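Local coordinates for protein branched-chain-amino-acid aminotransferase (PDB 3UZO) that probably catalyses the reversible transfer of the amino group from leucine, isoleucine or valine to 2-oxoglutarate, using pyridoxal 5'-phosphate as cofactor, at residues R106-P111 / H196-A201; F185-Y190 / G312-G317; R83-S88 / Y345-A350; H61-S66 / V151-G156. All coordinates share one frame; numbering follows the deposited sequence.

Contact 1: R106-P111 / H196-A201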
loop_
_atom_site.group_PDB
_atom_site.type_symbol
_atom_site.label_atom_id
_atom_site.label_comp_id
_atom_site.label_asym_id
_atom_site.label_seq_id
_atom_site.Cartn_x
_atom_site.Cartn_y
_atom_site.Cartn_z
ATOM N N ARG A 106 -5.760 -11.401 -7.207
ATOM C CA ARG A 106 -5.340 -12.637 -6.565
ATOM C C ARG A 106 -4.323 -12.356 -5.459
ATOM O O ARG A 106 -4.417 -12.913 -4.366
ATOM C CB ARG A 106 -4.726 -13.562 -7.613
ATOM C CG ARG A 106 -4.902 -15.036 -7.335
ATOM C CD ARG A 106 -4.535 -15.817 -8.575
ATOM N NE ARG A 106 -5.186 -15.241 -9.744
ATOM C CZ ARG A 106 -4.897 -15.565 -10.998
ATOM N NH1 ARG A 106 -3.959 -16.469 -11.250
ATOM N NH2 ARG A 106 -5.545 -14.988 -12.000
ATOM N N ARG A 107 -3.363 -11.480 -5.744
ATOM C CA ARG A 107 -2.311 -11.144 -4.786
ATOM C C ARG A 107 -2.816 -10.504 -3.497
ATOM O O ARG A 107 -2.179 -10.634 -2.451
ATOM C CB ARG A 107 -1.263 -10.236 -5.445
ATOM C CG ARG A 107 -0.047 -9.928 -4.574
ATOM C CD ARG A 107 0.638 -11.210 -4.062
ATOM N NE ARG A 107 1.946 -10.955 -3.447
ATOM C CZ ARG A 107 2.150 -10.578 -2.184
ATOM N NH1 ARG A 107 1.139 -10.399 -1.347
ATOM N NH2 ARG A 107 3.388 -10.381 -1.752
ATOM N N LEU A 108 -3.957 -9.824 -3.562
ATOM C CA LEU A 108 -4.518 -9.189 -2.377
ATOM C C LEU A 108 -5.789 -9.876 -1.873
ATOM O O LEU A 108 -6.555 -9.296 -1.101
ATOM C CB LEU A 108 -4.807 -7.716 -2.657
ATOM C CG LEU A 108 -3.585 -6.848 -2.979
ATOM C CD1 LEU A 108 -3.991 -5.379 -2.918
ATOM C CD2 LEU A 108 -2.474 -7.119 -1.982
ATOM N N LEU A 109 -6.000 -11.113 -2.314
ATOM C CA LEU A 109 -7.168 -11.894 -1.915
ATOM C C LEU A 109 -8.495 -11.230 -2.268
ATOM O O LEU A 109 -9.468 -11.327 -1.521
ATOM C CB LEU A 109 -7.115 -12.189 -0.412
ATOM C CG LEU A 109 -6.176 -13.314 0.055
ATOM C CD1 LEU A 109 -4.842 -13.251 -0.671
ATOM C CD2 LEU A 109 -5.980 -13.204 1.561
ATOM N N MET A 110 -8.533 -10.549 -3.406
ATOM C CA MET A 110 -9.763 -9.903 -3.855
ATOM C C MET A 110 -10.346 -10.750 -4.981
ATOM O O MET A 110 -9.605 -11.404 -5.713
ATOM C CB MET A 110 -9.487 -8.480 -4.364
ATOM C CG MET A 110 -8.852 -7.569 -3.319
ATOM S SD MET A 110 -8.958 -5.808 -3.698
ATOM C CE MET A 110 -7.631 -5.642 -4.885
ATOM N N PRO A 111 -11.681 -10.756 -5.126
ATOM C CA PRO A 111 -12.365 -11.530 -6.170
ATOM C C PRO A 111 -11.949 -11.090 -7.571
ATOM O O PRO A 111 -11.804 -9.897 -7.841
ATOM C CB PRO A 111 -13.843 -11.272 -5.881
ATOM C CG PRO A 111 -13.835 -9.898 -5.257
ATOM C CD PRO A 111 -12.645 -9.981 -4.328
ATOM N N HIS A 196 10.285 -9.602 -2.447
ATOM C CA HIS A 196 9.183 -10.554 -2.535
ATOM C C HIS A 196 7.896 -9.929 -2.020
ATOM O O HIS A 196 7.174 -10.518 -1.203
ATOM C CB HIS A 196 9.529 -11.811 -1.741
ATOM C CG HIS A 196 10.765 -12.501 -2.229
ATOM N ND1 HIS A 196 10.829 -13.129 -3.454
ATOM C CD2 HIS A 196 11.995 -12.628 -1.677
ATOM C CE1 HIS A 196 12.044 -13.615 -3.635
ATOM N NE2 HIS A 196 12.771 -13.325 -2.572
ATOM N N GLY A 197 7.623 -8.723 -2.512
ATOM C CA GLY A 197 6.432 -8.000 -2.114
ATOM C C GLY A 197 5.364 -7.968 -3.194
ATOM O O GLY A 197 5.139 -8.950 -3.901
ATOM N N THR A 198 4.723 -6.813 -3.337
ATOM C CA THR A 198 3.644 -6.642 -4.302
ATOM C C THR A 198 4.060 -5.873 -5.549
ATOM O O THR A 198 3.213 -5.386 -6.293
ATOM C CB THR A 198 2.469 -5.904 -3.638
ATOM O OG1 THR A 198 2.946 -4.682 -3.061
ATOM C CG2 THR A 198 1.862 -6.757 -2.539
ATOM N N GLY A 199 5.367 -5.772 -5.776
ATOM C CA GLY A 199 5.870 -5.037 -6.924
ATOM C C GLY A 199 5.411 -5.509 -8.292
ATOM O O GLY A 199 5.427 -4.736 -9.250
ATOM N N ALA A 200 5.007 -6.771 -8.401
ATOM C CA ALA A 200 4.554 -7.308 -9.681
ATOM C C ALA A 200 3.062 -7.087 -9.902
ATOM O O ALA A 200 2.533 -7.402 -10.966
ATOM C CB ALA A 200 4.877 -8.804 -9.768
ATOM N N ALA A 201 2.384 -6.559 -8.889
ATOM C CA ALA A 201 0.952 -6.302 -8.979
ATOM C C ALA A 201 0.717 -4.796 -9.023
ATOM O O ALA A 201 1.493 -4.024 -8.473
ATOM C CB ALA A 201 0.232 -6.917 -7.778
#
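R107 reaches across to G197 and T198. It is the last helical residue of helix 94-107, which ends in a Schellman motif with L109 as the C-prime residue. Across the contact, T198 to A201 form a type I beta turn in the loop before helix 204-219. The tight part is the guanidinium of R107. T198 CG2 sits over the centre of one face, 3.8 Å above the plane, and the two side chains cross at about a right angle. T198 chi1 is 54°, which puts OG1 between the backbone N and the carbonyl carbon and leaves CG2 beside the backbone N, where it lies over the guanidinium. OG1 is hydrogen-bonded to N206. The R107 chain leaves its helix with CG anti to the backbone N and bends at chi2. R107 NH2 then makes a weak, bent hydrogen bond to G197 O, 3.1 Å long with 128° at the hydrogen.

Away from this point the contact is looser. R107 CB and A201 CB stand 4.3 Å apart, and L108 CD2 is 4.4 Å from T198 CG2. H196 is exposed on the solvent side, where its N bonds to D191 of the second subunit. The second subunit closes part of the surroundings: R107 NH1 bonds to A209 O of that subunit, and R107 packs on its Y190. The guanidinium is thus shared between a loop of its own chain and the dimer interface. A201 precedes K202, a residue of the pyridoxal phosphate site. At the guanidinium edge, near its plane, H196 O lies 3.8 Å from R107 NH2.

Contact 2: F185-Y190 / G312-G317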
loop_
_atom_site.group_PDB
_atom_site.type_symbol
_atom_site.label_atom_id
_atom_site.label_comp_id
_atom_site.label_asym_id
_atom_site.label_seq_id
_atom_site.Cartn_x
_atom_site.Cartn_y
_atom_site.Cartn_z
ATOM N N PHE A 185 15.908 11.205 -15.300
ATOM C CA PHE A 185 15.487 10.455 -14.131
ATOM C C PHE A 185 16.672 10.349 -13.172
ATOM O O PHE A 185 17.828 10.511 -13.581
ATOM C CB PHE A 185 14.992 9.065 -14.555
ATOM C CG PHE A 185 13.743 9.095 -15.402
ATOM C CD1 PHE A 185 13.781 9.562 -16.712
ATOM C CD2 PHE A 185 12.522 8.685 -14.875
ATOM C CE1 PHE A 185 12.618 9.623 -17.491
ATOM C CE2 PHE A 185 11.352 8.740 -15.643
ATOM C CZ PHE A 185 11.401 9.211 -16.952
ATOM N N ILE A 186 16.384 10.079 -11.904
ATOM C CA ILE A 186 17.425 9.989 -10.892
ATOM C C ILE A 186 17.261 8.776 -9.972
ATOM O O ILE A 186 16.142 8.379 -9.636
ATOM C CB ILE A 186 17.440 11.290 -10.047
ATOM C CG1 ILE A 186 18.558 11.248 -9.014
ATOM C CG2 ILE A 186 16.072 11.499 -9.389
ATOM C CD1 ILE A 186 18.796 12.608 -8.317
ATOM N N THR A 187 18.389 8.189 -9.581
ATOM C CA THR A 187 18.401 7.031 -8.696
ATOM C C THR A 187 17.955 7.466 -7.308
ATOM O O THR A 187 18.001 8.654 -6.980
ATOM C CB THR A 187 19.823 6.426 -8.595
ATOM O OG1 THR A 187 20.224 5.928 -9.875
ATOM C CG2 THR A 187 19.858 5.292 -7.586
ATOM N N SER A 188 17.516 6.507 -6.500
ATOM C CA SER A 188 17.074 6.793 -5.143
ATOM C C SER A 188 17.434 5.668 -4.182
ATOM O O SER A 188 17.523 4.501 -4.577
ATOM C CB SER A 188 15.557 7.001 -5.108
ATOM O OG SER A 188 15.119 7.248 -3.784
ATOM N N ASP A 189 17.654 6.033 -2.922
ATOM C CA ASP A 189 17.966 5.064 -1.876
ATOM C C ASP A 189 16.680 4.356 -1.457
ATOM O O ASP A 189 16.718 3.255 -0.903
ATOM C CB ASP A 189 18.564 5.764 -0.651
ATOM C CG ASP A 189 20.015 6.170 -0.854
ATOM O OD1 ASP A 189 20.544 6.908 0.004
ATOM O OD2 ASP A 189 20.626 5.745 -1.858
ATOM N N TYR A 190 15.543 4.998 -1.716
ATOM C CA TYR A 190 14.248 4.426 -1.346
ATOM C C TYR A 190 13.812 3.296 -2.270
ATOM O O TYR A 190 14.268 3.201 -3.413
ATOM C CB TYR A 190 13.161 5.505 -1.354
ATOM C CG TYR A 190 13.272 6.524 -0.252
ATOM C CD1 TYR A 190 13.747 7.812 -0.509
ATOM C CD2 TYR A 190 12.880 6.212 1.047
ATOM C CE1 TYR A 190 13.828 8.766 0.501
ATOM C CE2 TYR A 190 12.956 7.161 2.069
ATOM C CZ TYR A 190 13.429 8.435 1.788
ATOM O OH TYR A 190 13.492 9.379 2.792
ATOM N N GLY A 312 16.733 11.180 -21.404
ATOM C CA GLY A 312 17.886 11.970 -21.794
ATOM C C GLY A 312 19.107 11.469 -21.057
ATOM O O GLY A 312 20.115 11.111 -21.663
ATOM N N GLY A 313 19.003 11.431 -19.736
ATOM C CA GLY A 313 20.106 10.960 -18.928
ATOM C C GLY A 313 19.638 10.459 -17.581
ATOM O O GLY A 313 18.503 10.713 -17.169
ATOM N N ILE A 314 20.511 9.740 -16.888
ATOM C CA ILE A 314 20.171 9.218 -15.576
ATOM C C ILE A 314 21.202 9.667 -14.555
ATOM O O ILE A 314 22.402 9.477 -14.746
ATOM C CB ILE A 314 20.120 7.674 -15.569
ATOM C CG1 ILE A 314 19.034 7.175 -16.528
ATOM C CG2 ILE A 314 19.840 7.174 -14.159
ATOM C CD1 ILE A 314 18.835 5.667 -16.488
ATOM N N GLN A 315 20.728 10.264 -13.468
ATOM C CA GLN A 315 21.621 10.707 -12.408
ATOM C C GLN A 315 21.728 9.597 -11.366
ATOM O O GLN A 315 20.721 9.126 -10.831
ATOM C CB GLN A 315 21.085 11.967 -11.723
ATOM C CG GLN A 315 21.996 12.491 -10.617
ATOM C CD GLN A 315 23.065 13.431 -11.139
ATOM O OE1 GLN A 315 24.176 13.483 -10.612
ATOM N NE2 GLN A 315 22.729 14.189 -12.171
ATOM N N HIS A 316 22.951 9.170 -11.098
ATOM C CA HIS A 316 23.194 8.150 -10.093
ATOM C C HIS A 316 24.311 8.742 -9.248
ATOM O O HIS A 316 25.450 8.862 -9.703
ATOM C CB HIS A 316 23.629 6.836 -10.744
ATOM C CG HIS A 316 23.841 5.722 -9.767
ATOM N ND1 HIS A 316 22.918 5.395 -8.798
ATOM C CD2 HIS A 316 24.876 4.862 -9.605
ATOM C CE1 HIS A 316 23.374 4.384 -8.080
ATOM N NE2 HIS A 316 24.561 4.041 -8.550
ATOM N N GLY A 317 23.981 9.140 -8.025
ATOM C CA GLY A 317 24.995 9.739 -7.182
ATOM C C GLY A 317 25.425 11.039 -7.833
ATOM O O GLY A 317 24.584 11.859 -8.196
#
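F185 and I186 run parallel to I314 and Q315, the short segments only 15° apart, with 4.5 Å between I186 CA and Q315 CA. F185 bonds to both neighbours of I314. Its N reaches G313 O at 3.2 Å, and its O takes the N-H of Q315 at 2.9 Å. T187 N then donates to Q315 O at 2.8 Å, with 168° at the hydrogen. I314 CA also points its hydrogen at F185 O. On one face of the sheet I186 and Q315 lie side by side. I186 CG1 is 3.8 Å from Q315 CB, and I186 CD1 rests against Q315 CG. F185 and I314 project from the other face, and both side chains touch I226. The strands belong to a mixed sheet in which 183-186 lies between 309-316 and 224-225. Helix 204-219 covers I186 through A217. At the end of the pairing T187 meets H316. T187 CB lies at the edge of the imidazole, in its plane. T187 OG1 stands beside the backbone N (chi1 -64°), 2.9 Å from H316 ND1. Q315 O is a second, weaker possible acceptor for the one hydroxyl proton, 3.4 Å from T187 OG1.

Contact 3: R83-S88 / Y345-A350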
loop_
_atom_site.group_PDB
_atom_site.type_symbol
_atom_site.label_atom_id
_atom_site.label_comp_id
_atom_site.label_asym_id
_atom_site.label_seq_id
_atom_site.Cartn_x
_atom_site.Cartn_y
_atom_site.Cartn_z
ATOM N N ARG A 83 -9.277 7.448 -31.050
ATOM C CA ARG A 83 -10.097 7.787 -32.211
ATOM C C ARG A 83 -9.226 7.637 -33.457
ATOM O O ARG A 83 -8.211 8.316 -33.590
ATOM C CB ARG A 83 -10.591 9.231 -32.099
ATOM C CG ARG A 83 -11.450 9.710 -33.264
ATOM C CD ARG A 83 -12.878 9.961 -32.792
ATOM N NE ARG A 83 -13.724 8.796 -32.972
ATOM C CZ ARG A 83 -14.947 8.659 -32.462
ATOM N NH1 ARG A 83 -15.487 9.614 -31.714
ATOM N NH2 ARG A 83 -15.640 7.564 -32.725
ATOM N N CYS A 84 -9.615 6.744 -34.360
ATOM C CA CYS A 84 -8.850 6.524 -35.585
ATOM C C CYS A 84 -9.246 7.542 -36.657
ATOM O O CYS A 84 -10.307 8.167 -36.571
ATOM C CB CYS A 84 -9.094 5.110 -36.115
ATOM S SG CYS A 84 -8.689 3.780 -34.960
ATOM N N ALA A 85 -8.395 7.701 -37.663
ATOM C CA ALA A 85 -8.663 8.636 -38.749
ATOM C C ALA A 85 -9.942 8.274 -39.499
ATOM O O ALA A 85 -10.681 9.155 -39.942
ATOM C CB ALA A 85 -7.483 8.673 -39.716
ATOM N N ASP A 86 -10.216 6.980 -39.630
ATOM C CA ASP A 86 -11.411 6.558 -40.345
ATOM C C ASP A 86 -12.677 6.714 -39.523
ATOM O O ASP A 86 -13.756 6.341 -39.969
ATOM C CB ASP A 86 -11.266 5.106 -40.838
ATOM C CG ASP A 86 -11.252 4.089 -39.711
ATOM O OD1 ASP A 86 -11.156 2.884 -40.019
ATOM O OD2 ASP A 86 -11.331 4.475 -38.528
ATOM N N GLY A 87 -12.551 7.273 -38.323
ATOM C CA GLY A 87 -13.719 7.467 -37.484
ATOM C C GLY A 87 -13.980 6.377 -36.455
ATOM O O GLY A 87 -14.745 6.592 -35.516
ATOM N N SER A 88 -13.358 5.212 -36.619
ATOM C CA SER A 88 -13.559 4.116 -35.664
ATOM C C SER A 88 -12.817 4.386 -34.355
ATOM O O SER A 88 -12.037 5.335 -34.269
ATOM C CB SER A 88 -13.079 2.785 -36.253
ATOM O OG SER A 88 -11.678 2.777 -36.448
ATOM N N TYR A 345 -3.547 4.127 -32.837
ATOM C CA TYR A 345 -4.460 5.026 -33.534
ATOM C C TYR A 345 -5.016 4.500 -34.853
ATOM O O TYR A 345 -5.741 5.213 -35.536
ATOM C CB TYR A 345 -3.806 6.381 -33.787
ATOM C CG TYR A 345 -3.727 7.253 -32.565
ATOM C CD1 TYR A 345 -2.598 7.239 -31.747
ATOM C CD2 TYR A 345 -4.790 8.091 -32.216
ATOM C CE1 TYR A 345 -2.530 8.036 -30.611
ATOM C CE2 TYR A 345 -4.731 8.890 -31.085
ATOM C CZ TYR A 345 -3.602 8.859 -30.287
ATOM O OH TYR A 345 -3.543 9.643 -29.161
ATOM N N GLY A 346 -4.673 3.266 -35.205
ATOM C CA GLY A 346 -5.175 2.674 -36.436
ATOM C C GLY A 346 -4.467 3.053 -37.722
ATOM O O GLY A 346 -4.995 2.819 -38.816
ATOM N N ASP A 347 -3.279 3.635 -37.621
ATOM C CA ASP A 347 -2.554 4.018 -38.827
ATOM C C ASP A 347 -1.631 2.914 -39.316
ATOM O O ASP A 347 -1.135 2.963 -40.443
ATOM C CB ASP A 347 -1.749 5.291 -38.589
ATOM C CG ASP A 347 -2.631 6.492 -38.375
ATOM O OD1 ASP A 347 -3.574 6.680 -39.169
ATOM O OD2 ASP A 347 -2.381 7.246 -37.419
ATOM N N LYS A 348 -1.397 1.925 -38.465
ATOM C CA LYS A 348 -0.546 0.807 -38.830
ATOM C C LYS A 348 -1.274 -0.488 -38.536
ATOM O O LYS A 348 -2.064 -0.571 -37.601
ATOM C CB LYS A 348 0.769 0.842 -38.047
ATOM C CG LYS A 348 1.693 1.982 -38.428
ATOM C CD LYS A 348 2.938 1.968 -37.553
ATOM C CE LYS A 348 3.913 3.061 -37.954
ATOM N NZ LYS A 348 4.394 2.894 -39.353
ATOM N N GLU A 349 -0.990 -1.506 -39.332
ATOM C CA GLU A 349 -1.622 -2.800 -39.152
ATOM C C GLU A 349 -1.371 -3.297 -37.735
ATOM O O GLU A 349 -0.234 -3.339 -37.274
ATOM C CB GLU A 349 -1.055 -3.796 -40.164
ATOM C CG GLU A 349 -1.746 -5.138 -40.164
ATOM C CD GLU A 349 -1.168 -6.076 -41.203
ATOM O OE1 GLU A 349 0.027 -6.418 -41.096
ATOM O OE2 GLU A 349 -1.909 -6.466 -42.129
ATOM N N ALA A 350 -2.439 -3.661 -37.039
ATOM C CA ALA A 350 -2.321 -4.156 -35.676
ATOM C C ALA A 350 -2.059 -5.652 -35.680
ATOM O O ALA A 350 -2.551 -6.368 -36.552
ATOM C CB ALA A 350 -3.595 -3.874 -34.914
HETATM O O HOH W 1 -5.943 6.033 -37.986
#
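The Y345 ring turns an edge to R83. Its CD2 lies 3.7 Å from R83 O, which is close to the ring plane. The same ring packs edge-to-face with Y82, and its hydroxyl bonds to G140 O. Two other flat groups belong to the 83-88 loop. The R83 guanidinium pairs with E130 in a salt bridge and also reaches back to G87 O, which lies 29° out of its plane. The D86 carboxylate takes two donors on OD2. S88 OG comes to the syn lone pair at 2.7 Å, and S88 N approaches from above the plane, forming an Asx turn. S88 OG also bonds to K357 NZ. The bonds to G87 O and D86 OD2 lie within the hairpin between strands 74-83 and 89-91 and probably stiffen it. Its tip is a type I turn from C84 to G87.

The tip meets the Schellman end of helix 331-344, where G346 has positive phi. C84 SG is anti to the carbonyl carbon (chi1 -58°) and lies 3.3 Å from Y345 O and 4.0 Å from G346 CA. C84 CA makes a CA-H...O contact to Y345 O. Water 1 ties the loops together. It accepts from A85 N at 3.0 Å and donates to Y345 O at 2.6 Å and to D347 OD1 at 2.7 Å. D347 OD2 is held by Y136. The clear polar link between the loops therefore runs through one water, while the contact buries R83 O without a modelled partner.

Contact 4: H61-S66 / V151-G156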
loop_
_atom_site.group_PDB
_atom_site.type_symbol
_atom_site.label_atom_id
_atom_site.label_comp_id
_atom_site.label_asym_id
_atom_site.label_seq_id
_atom_site.Cartn_x
_atom_site.Cartn_y
_atom_site.Cartn_z
ATOM N N HIS A 61 -18.869 5.710 -2.124
ATOM C CA HIS A 61 -19.427 5.738 -0.777
ATOM C C HIS A 61 -19.084 4.400 -0.122
ATOM O O HIS A 61 -19.490 3.350 -0.612
ATOM C CB HIS A 61 -20.941 5.924 -0.860
ATOM C CG HIS A 61 -21.353 7.070 -1.732
ATOM N ND1 HIS A 61 -21.196 8.386 -1.356
ATOM C CD2 HIS A 61 -21.867 7.096 -2.984
ATOM C CE1 HIS A 61 -21.592 9.175 -2.340
ATOM N NE2 HIS A 61 -22.003 8.416 -3.340
ATOM N N LEU A 62 -18.317 4.431 0.962
ATOM C CA LEU A 62 -17.929 3.186 1.626
ATOM C C LEU A 62 -17.818 3.255 3.138
ATOM O O LEU A 62 -17.685 4.335 3.716
ATOM C CB LEU A 62 -16.604 2.660 1.067
ATOM C CG LEU A 62 -15.501 3.589 0.544
ATOM C CD1 LEU A 62 -15.428 4.918 1.298
ATOM C CD2 LEU A 62 -14.188 2.826 0.626
ATOM N N ALA A 63 -17.854 2.078 3.763
ATOM C CA ALA A 63 -17.770 1.957 5.215
ATOM C C ALA A 63 -16.484 2.595 5.712
ATOM O O ALA A 63 -15.436 2.471 5.077
ATOM C CB ALA A 63 -17.824 0.490 5.623
ATOM N N GLU A 64 -16.572 3.282 6.847
ATOM C CA GLU A 64 -15.416 3.960 7.424
ATOM C C GLU A 64 -14.292 2.985 7.725
ATOM O O GLU A 64 -13.125 3.373 7.764
ATOM C CB GLU A 64 -15.812 4.707 8.707
ATOM C CG GLU A 64 -16.328 3.815 9.838
ATOM C CD GLU A 64 -16.884 4.623 11.006
ATOM O OE1 GLU A 64 -16.847 5.869 10.935
ATOM O OE2 GLU A 64 -17.359 4.015 11.989
ATOM N N GLY A 65 -14.644 1.720 7.931
ATOM C CA GLY A 65 -13.635 0.716 8.218
ATOM C C GLY A 65 -13.218 -0.115 7.014
ATOM O O GLY A 65 -12.507 -1.114 7.168
ATOM N N SER A 66 -13.642 0.291 5.815
ATOM C CA SER A 66 -13.305 -0.443 4.592
ATOM C C SER A 66 -11.811 -0.768 4.512
ATOM O O SER A 66 -10.970 0.082 4.806
ATOM C CB SER A 66 -13.724 0.362 3.353
ATOM O OG SER A 66 -15.137 0.477 3.259
ATOM N N VAL A 151 -14.496 -3.257 0.483
ATOM C CA VAL A 151 -15.389 -2.388 1.244
ATOM C C VAL A 151 -16.209 -3.150 2.286
ATOM O O VAL A 151 -15.997 -4.346 2.499
ATOM C CB VAL A 151 -16.344 -1.630 0.306
ATOM C CG1 VAL A 151 -15.537 -0.811 -0.711
ATOM C CG2 VAL A 151 -17.266 -2.610 -0.398
ATOM N N GLY A 152 -17.143 -2.448 2.927
ATOM C CA GLY A 152 -17.963 -3.063 3.956
ATOM C C GLY A 152 -17.343 -2.891 5.332
ATOM O O GLY A 152 -16.137 -2.661 5.455
ATOM N N ASP A 153 -18.164 -3.011 6.373
ATOM C CA ASP A 153 -17.700 -2.862 7.749
ATOM C C ASP A 153 -16.566 -3.815 8.121
ATOM O O ASP A 153 -16.599 -5.001 7.795
ATOM C CB ASP A 153 -18.879 -3.045 8.709
ATOM C CG ASP A 153 -19.839 -1.865 8.681
ATOM O OD1 ASP A 153 -21.006 -2.019 9.105
ATOM O OD2 ASP A 153 -19.419 -0.774 8.245
ATOM N N ASN A 154 -15.566 -3.287 8.823
ATOM C CA ASN A 154 -14.415 -4.086 9.228
ATOM C C ASN A 154 -13.466 -3.284 10.121
ATOM O O ASN A 154 -13.509 -2.053 10.125
ATOM C CB ASN A 154 -13.678 -4.561 7.970
ATOM C CG ASN A 154 -12.399 -5.303 8.280
ATOM O OD1 ASN A 154 -11.374 -4.697 8.610
ATOM N ND2 ASN A 154 -12.449 -6.623 8.180
ATOM N N ILE A 155 -12.625 -3.977 10.887
ATOM C CA ILE A 155 -11.650 -3.308 11.746
ATOM C C ILE A 155 -10.327 -4.060 11.812
ATOM O O ILE A 155 -9.270 -3.451 11.952
ATOM C CB ILE A 155 -12.153 -3.125 13.197
ATOM C CG1 ILE A 155 -12.489 -4.484 13.813
ATOM C CG2 ILE A 155 -13.338 -2.192 13.220
ATOM C CD1 ILE A 155 -12.734 -4.430 15.305
ATOM N N GLY A 156 -10.374 -5.382 11.724
ATOM C CA GLY A 156 -9.138 -6.142 11.784
ATOM C C GLY A 156 -8.529 -6.380 10.416
ATOM O O GLY A 156 -9.231 -6.342 9.404
HETATM O O HOH W 2 -18.939 -0.285 2.338
HETATM O O HOH W 3 -16.688 0.165 9.102
#
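L62 packs on V151 at the end of strand 59-63, with L62 CB 4.0 Å from V151 CG1 and the two side chains at about a right angle. This strand also pairs antiparallel with a strand of the second subunit, so the sheet continues across the dimer. A63 CB lies close against the other segment, 3.4 Å from G152 C and 3.3 Å from D153 OD2. Water 2 bridges the segments, accepting from both A63 N and G152 N. A63 also opens a type I turn to S66. E64 points its carboxylate to the second subunit, with a salt bridge to R39 and a hydrogen bond to Y33 there. G65 lies close to N154: its CA makes a CA-H...O contact of 3.4 Å to N154 O. Water 3 accepts weakly from G65 N and donates to D153 OD2. S66, at the N-cap position of helix 67-70, turns OG beside its own backbone N (chi1 -67°). From there OG bonds back to A63 O at 2.7 Å and rests 3.5 Å from V151 CA. A63 O also accepts from S66 N.

The loop 151-156 continues into a glutamate pocket formed with Y71 and V157, where I155 touches the ligand and I155 O bonds to Y71 OH. The two segments are joined by apolar and backbone packing and by two bridging waters, one of them weakly held at G65 N. G65 O and N154 O, both acceptors, are only 3.3 Å apart, so their meeting is probably mildly repulsive.

Contact 4 is mostly buried, contacts 1 and 2 are partly buried, and contact 3 lies at the surface. Only contact 2 is strand pairing, with straight backbone bonds. Contact 1 depends on one arginine and a weak bond, while contacts 3 and 4 use bridging water. Contacts 3 and 4 both draw on the seven-stranded antiparallel sheet, through a hairpin after strand 74-83 and a loop after strand 141-151; contact 2 belongs to the mixed sheet. Contacts 1, 2 and 4 touch the second subunit, and contact 3 does not. Contacts 1 and 4 are closest, with nearest atoms about 7 Å apart.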